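Local coordinates for protein L-Ala-D/L-Glu Epimerase (Escherichia coli, PDB 1JPD) that belongs to the enolase superfamily, pairing an alpha/beta N-terminal capping domain with a TIM-barrel domain, at residues Gln64-Arg78 and Leu85-Trp99. Numbering follows the deposited sequence.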
# COMPACT_ATOMS: atom_id res chain seq x y z
N GLN A 64 -14.92 -11.27 -11.41
CA GLN A 64 -15.37 -11.39 -10.02
C GLN A 64 -16.39 -10.31 -9.67
O GLN A 64 -17.35 -10.58 -8.95
CB GLN A 64 -14.20 -11.27 -9.04
CG GLN A 64 -13.13 -12.34 -9.18
CD GLN A 64 -12.07 -12.20 -8.10
OE1 GLN A 64 -12.34 -12.40 -6.91
NE2 GLN A 64 -10.85 -11.87 -8.51
N ILE A 65 -16.18 -9.10 -10.17
CA ILE A 65 -17.10 -8.01 -9.88
C ILE A 65 -18.46 -8.26 -10.52
O ILE A 65 -19.50 -8.15 -9.85
CB ILE A 65 -16.52 -6.62 -10.34
CG1 ILE A 65 -15.18 -6.36 -9.63
CG2 ILE A 65 -17.50 -5.50 -10.00
CD1 ILE A 65 -14.57 -5.01 -9.92
N MET A 66 -18.46 -8.60 -11.81
CA MET A 66 -19.70 -8.88 -12.52
C MET A 66 -20.47 -9.93 -11.74
O MET A 66 -21.66 -9.77 -11.45
CB MET A 66 -19.44 -9.42 -13.93
CG MET A 66 -18.62 -8.52 -14.84
SD MET A 66 -19.14 -6.79 -14.82
CE MET A 66 -20.91 -6.95 -15.11
N SER A 67 -19.78 -11.00 -11.39
CA SER A 67 -20.38 -12.11 -10.65
C SER A 67 -21.23 -11.64 -9.48
O SER A 67 -22.09 -12.37 -8.99
CB SER A 67 -19.30 -13.04 -10.11
OG SER A 67 -18.91 -12.64 -8.81
N VAL A 68 -21.00 -10.42 -9.01
CA VAL A 68 -21.77 -9.94 -7.88
C VAL A 68 -22.56 -8.66 -8.18
O VAL A 68 -23.10 -8.02 -7.28
CB VAL A 68 -20.86 -9.75 -6.64
CG1 VAL A 68 -20.03 -8.48 -6.78
CG2 VAL A 68 -21.69 -9.74 -5.38
N VAL A 69 -22.64 -8.31 -9.46
CA VAL A 69 -23.39 -7.13 -9.89
C VAL A 69 -24.87 -7.24 -9.50
O VAL A 69 -25.44 -6.30 -8.96
CB VAL A 69 -23.28 -6.91 -11.41
CG1 VAL A 69 -24.28 -5.86 -11.86
CG2 VAL A 69 -21.86 -6.48 -11.78
N PRO A 70 -25.50 -8.40 -9.79
CA PRO A 70 -26.92 -8.59 -9.45
C PRO A 70 -27.21 -8.29 -7.99
O PRO A 70 -28.16 -7.59 -7.66
CB PRO A 70 -27.15 -10.06 -9.79
CG PRO A 70 -26.28 -10.25 -10.99
CD PRO A 70 -25.00 -9.55 -10.57
N GLN A 71 -26.37 -8.82 -7.10
CA GLN A 71 -26.52 -8.61 -5.66
C GLN A 71 -26.20 -7.17 -5.26
O GLN A 71 -26.67 -6.69 -4.22
CB GLN A 71 -25.61 -9.59 -4.91
CG GLN A 71 -25.88 -11.05 -5.27
CD GLN A 71 -24.65 -11.79 -5.73
OE1 GLN A 71 -23.80 -12.16 -4.93
NE2 GLN A 71 -24.56 -12.02 -7.03
N LEU A 72 -25.40 -6.48 -6.07
CA LEU A 72 -25.03 -5.09 -5.82
C LEU A 72 -26.21 -4.15 -6.09
O LEU A 72 -26.32 -3.09 -5.47
CB LEU A 72 -23.85 -4.68 -6.71
CG LEU A 72 -22.42 -4.98 -6.28
CD1 LEU A 72 -21.50 -4.87 -7.47
CD2 LEU A 72 -22.01 -4.03 -5.17
N GLU A 73 -27.07 -4.55 -7.02
CA GLU A 73 -28.25 -3.77 -7.40
C GLU A 73 -29.40 -3.84 -6.39
O GLU A 73 -30.16 -2.89 -6.25
CB GLU A 73 -28.75 -4.23 -8.78
CG GLU A 73 -27.69 -4.11 -9.88
CD GLU A 73 -28.12 -4.73 -11.20
OE1 GLU A 73 -28.55 -5.90 -11.19
OE2 GLU A 73 -28.02 -4.05 -12.24
N LYS A 74 -29.52 -4.97 -5.69
CA LYS A 74 -30.59 -5.12 -4.69
C LYS A 74 -30.21 -4.40 -3.40
O LYS A 74 -31.02 -4.35 -2.46
CB LYS A 74 -30.84 -6.60 -4.38
CG LYS A 74 -31.03 -7.52 -5.59
CD LYS A 74 -32.23 -7.15 -6.44
CE LYS A 74 -32.60 -8.30 -7.37
NZ LYS A 74 -31.43 -8.81 -8.14
N GLY A 75 -28.99 -3.86 -3.34
CA GLY A 75 -28.55 -3.13 -2.16
C GLY A 75 -27.48 -3.75 -1.27
O GLY A 75 -27.45 -3.48 -0.06
N LEU A 76 -26.60 -4.56 -1.86
CA LEU A 76 -25.52 -5.22 -1.12
C LEU A 76 -24.72 -4.24 -0.27
O LEU A 76 -24.05 -3.37 -0.80
CB LEU A 76 -24.57 -5.92 -2.09
CG LEU A 76 -23.46 -6.74 -1.45
CD1 LEU A 76 -24.07 -7.94 -0.74
CD2 LEU A 76 -22.47 -7.19 -2.51
N THR A 77 -24.78 -4.39 1.05
CA THR A 77 -24.03 -3.50 1.92
C THR A 77 -22.58 -3.96 2.01
O THR A 77 -22.23 -5.02 1.49
CB THR A 77 -24.60 -3.48 3.35
OG1 THR A 77 -24.63 -4.82 3.87
CG2 THR A 77 -26.00 -2.89 3.37
N ARG A 78 -21.76 -3.15 2.66
CA ARG A 78 -20.35 -3.47 2.83
C ARG A 78 -20.19 -4.69 3.73
O ARG A 78 -19.33 -5.53 3.51
CB ARG A 78 -19.61 -2.28 3.44
CG ARG A 78 -19.28 -1.18 2.44
CD ARG A 78 -19.29 0.17 3.11
NE ARG A 78 -20.65 0.59 3.43
CZ ARG A 78 -20.97 1.57 4.26
NH1 ARG A 78 -20.01 2.25 4.88
NH2 ARG A 78 -22.24 1.87 4.48
N LEU A 85 -17.29 -12.09 -1.69
CA LEU A 85 -16.02 -12.20 -2.41
C LEU A 85 -14.83 -12.35 -1.47
O LEU A 85 -14.89 -11.93 -0.31
CB LEU A 85 -15.79 -10.96 -3.29
CG LEU A 85 -16.78 -10.62 -4.40
CD1 LEU A 85 -16.34 -9.33 -5.05
CD2 LEU A 85 -16.85 -11.74 -5.43
N PRO A 86 -13.75 -12.97 -1.94
CA PRO A 86 -12.56 -13.14 -1.10
C PRO A 86 -11.73 -11.85 -1.14
O PRO A 86 -11.97 -10.99 -1.99
CB PRO A 86 -11.84 -14.32 -1.76
CG PRO A 86 -12.15 -14.12 -3.21
CD PRO A 86 -13.63 -13.75 -3.19
N ALA A 87 -10.77 -11.70 -0.23
CA ALA A 87 -9.94 -10.51 -0.24
C ALA A 87 -9.16 -10.48 -1.55
O ALA A 87 -8.62 -11.50 -1.98
CB ALA A 87 -8.99 -10.53 0.94
N GLY A 88 -9.10 -9.31 -2.18
CA GLY A 88 -8.40 -9.17 -3.45
C GLY A 88 -8.81 -7.88 -4.14
O GLY A 88 -9.63 -7.14 -3.61
N ALA A 89 -8.25 -7.61 -5.31
CA ALA A 89 -8.57 -6.37 -6.03
C ALA A 89 -10.06 -6.16 -6.30
O ALA A 89 -10.56 -5.04 -6.19
CB ALA A 89 -7.80 -6.31 -7.34
N ALA A 90 -10.76 -7.23 -6.67
CA ALA A 90 -12.18 -7.13 -6.97
C ALA A 90 -12.94 -6.59 -5.77
O ALA A 90 -13.63 -5.57 -5.86
CB ALA A 90 -12.75 -8.49 -7.39
N ARG A 91 -12.82 -7.27 -4.63
CA ARG A 91 -13.54 -6.80 -3.46
C ARG A 91 -13.11 -5.38 -3.08
O ARG A 91 -13.92 -4.61 -2.58
CB ARG A 91 -13.34 -7.73 -2.27
CG ARG A 91 -14.32 -7.45 -1.13
CD ARG A 91 -14.24 -8.48 -0.02
NE ARG A 91 -13.09 -8.28 0.85
CZ ARG A 91 -12.78 -9.09 1.87
NH1 ARG A 91 -13.55 -10.14 2.13
NH2 ARG A 91 -11.72 -8.83 2.62
N ASN A 92 -11.85 -5.04 -3.34
CA ASN A 92 -11.36 -3.71 -3.01
C ASN A 92 -12.12 -2.62 -3.76
O ASN A 92 -12.54 -1.63 -3.16
CB ASN A 92 -9.86 -3.61 -3.30
CG ASN A 92 -9.27 -2.29 -2.83
OD1 ASN A 92 -9.67 -1.74 -1.80
ND2 ASN A 92 -8.31 -1.77 -3.59
N ALA A 93 -12.30 -2.81 -5.06
CA ALA A 93 -13.03 -1.82 -5.85
C ALA A 93 -14.47 -1.67 -5.34
O ALA A 93 -14.96 -0.55 -5.16
CB ALA A 93 -13.04 -2.22 -7.31
N LEU A 94 -15.14 -2.79 -5.08
CA LEU A 94 -16.52 -2.72 -4.60
C LEU A 94 -16.64 -2.12 -3.20
O LEU A 94 -17.48 -1.25 -2.96
CB LEU A 94 -17.15 -4.12 -4.62
CG LEU A 94 -17.28 -4.68 -6.03
CD1 LEU A 94 -17.85 -6.08 -5.98
CD2 LEU A 94 -18.14 -3.75 -6.87
N ASP A 95 -15.80 -2.60 -2.29
CA ASP A 95 -15.83 -2.10 -0.92
C ASP A 95 -15.58 -0.60 -0.92
O ASP A 95 -16.27 0.16 -0.24
CB ASP A 95 -14.77 -2.84 -0.08
CG ASP A 95 -14.81 -2.43 1.39
OD1 ASP A 95 -14.07 -1.51 1.78
OD2 ASP A 95 -15.58 -3.04 2.16
N CYS A 96 -14.59 -0.15 -1.69
CA CYS A 96 -14.30 1.27 -1.75
C CYS A 96 -15.43 2.03 -2.43
O CYS A 96 -15.78 3.12 -1.99
CB CYS A 96 -12.98 1.52 -2.48
SG CYS A 96 -11.54 0.96 -1.54
N ALA A 97 -16.01 1.46 -3.48
CA ALA A 97 -17.11 2.12 -4.16
C ALA A 97 -18.29 2.30 -3.19
O ALA A 97 -18.95 3.34 -3.21
CB ALA A 97 -17.55 1.31 -5.37
N LEU A 98 -18.54 1.30 -2.35
CA LEU A 98 -19.62 1.39 -1.37
C LEU A 98 -19.34 2.46 -0.31
O LEU A 98 -20.26 3.16 0.12
CB LEU A 98 -19.85 0.04 -0.68
CG LEU A 98 -20.40 -1.10 -1.54
CD1 LEU A 98 -20.51 -2.37 -0.70
CD2 LEU A 98 -21.76 -0.71 -2.11
N TRP A 99 -18.09 2.58 0.12
CA TRP A 99 -17.71 3.58 1.13
C TRP A 99 -17.90 4.99 0.55
O TRP A 99 -18.37 5.89 1.23
CB TRP A 99 -16.25 3.45 1.55
CG TRP A 99 -15.98 2.45 2.63
CD1 TRP A 99 -15.46 1.19 2.49
CD2 TRP A 99 -16.19 2.63 4.03
NE1 TRP A 99 -15.34 0.58 3.71
CE2 TRP A 99 -15.79 1.44 4.68
CE3 TRP A 99 -16.70 3.68 4.81
CZ2 TRP A 99 -15.87 1.28 6.06
CZ3 TRP A 99 -16.78 3.51 6.18
CH2 TRP A 99 -16.37 2.32 6.79
O HOH W 1 -9.88 -10.14 -6.58
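Bent at chi2 and again at chi3 (-72°), the Arg78 chain turns its outer half over Trp99, while Leu94, its CG turned away from its carbonyl carbon, reaches Val68 and Leu72 with its two methyls. Segments 64-78 and 85-99 both lie in the N-terminal capping domain of the enolase superfamily, where helix 89-104 packs against the 64-78 segment and both rest on the three-stranded antiparallel sheet: Ile65 and Leu94 each touch Val35.

At one end, Gln64 lies along Ala90, its CB 3.5 Å from Ala90 CB. A water bridges the Gln64 side-chain amide and the backbone N of Ala90, accepting from Ala90 N at 3.0 Å and weakly from Gln64 NE2, so the first turn of the helix gains a polar partner. Next, Ile65 CG2 meets Leu94 CD2 at 3.6 Å as the two side chains run antiparallel alongside one another; Leu72 CD1 approaches the same methyl. Val68 CG1 instead meets Leu94 CD1 tip to tip, and Leu85 CD1 lies against Val68 CG1 at 4.2 Å.

At the other end, Arg78 CG packs on Leu98 CB. Asp95 and the indole NE1 of Trp99 are anchored on Thr258 OG1 of the barrel domain, which ties this helix to the second domain. That bond, with Leu110, Leu113 and Ile114 touching the Trp99 side chain, probably limits ring rotation. Arg78 CD stands 3.9 Å above the centroid of the five-membered ring, 1° off the normal, a CH-pi contact. The guanidinium, its plane 79° from the ring's, stands nearly upright over the face in a cation-pi contact, Arg78 CZ 4.9 Å from the six-membered-ring centroid and Arg78 NH1 3.6 Å from Trp99 CE3.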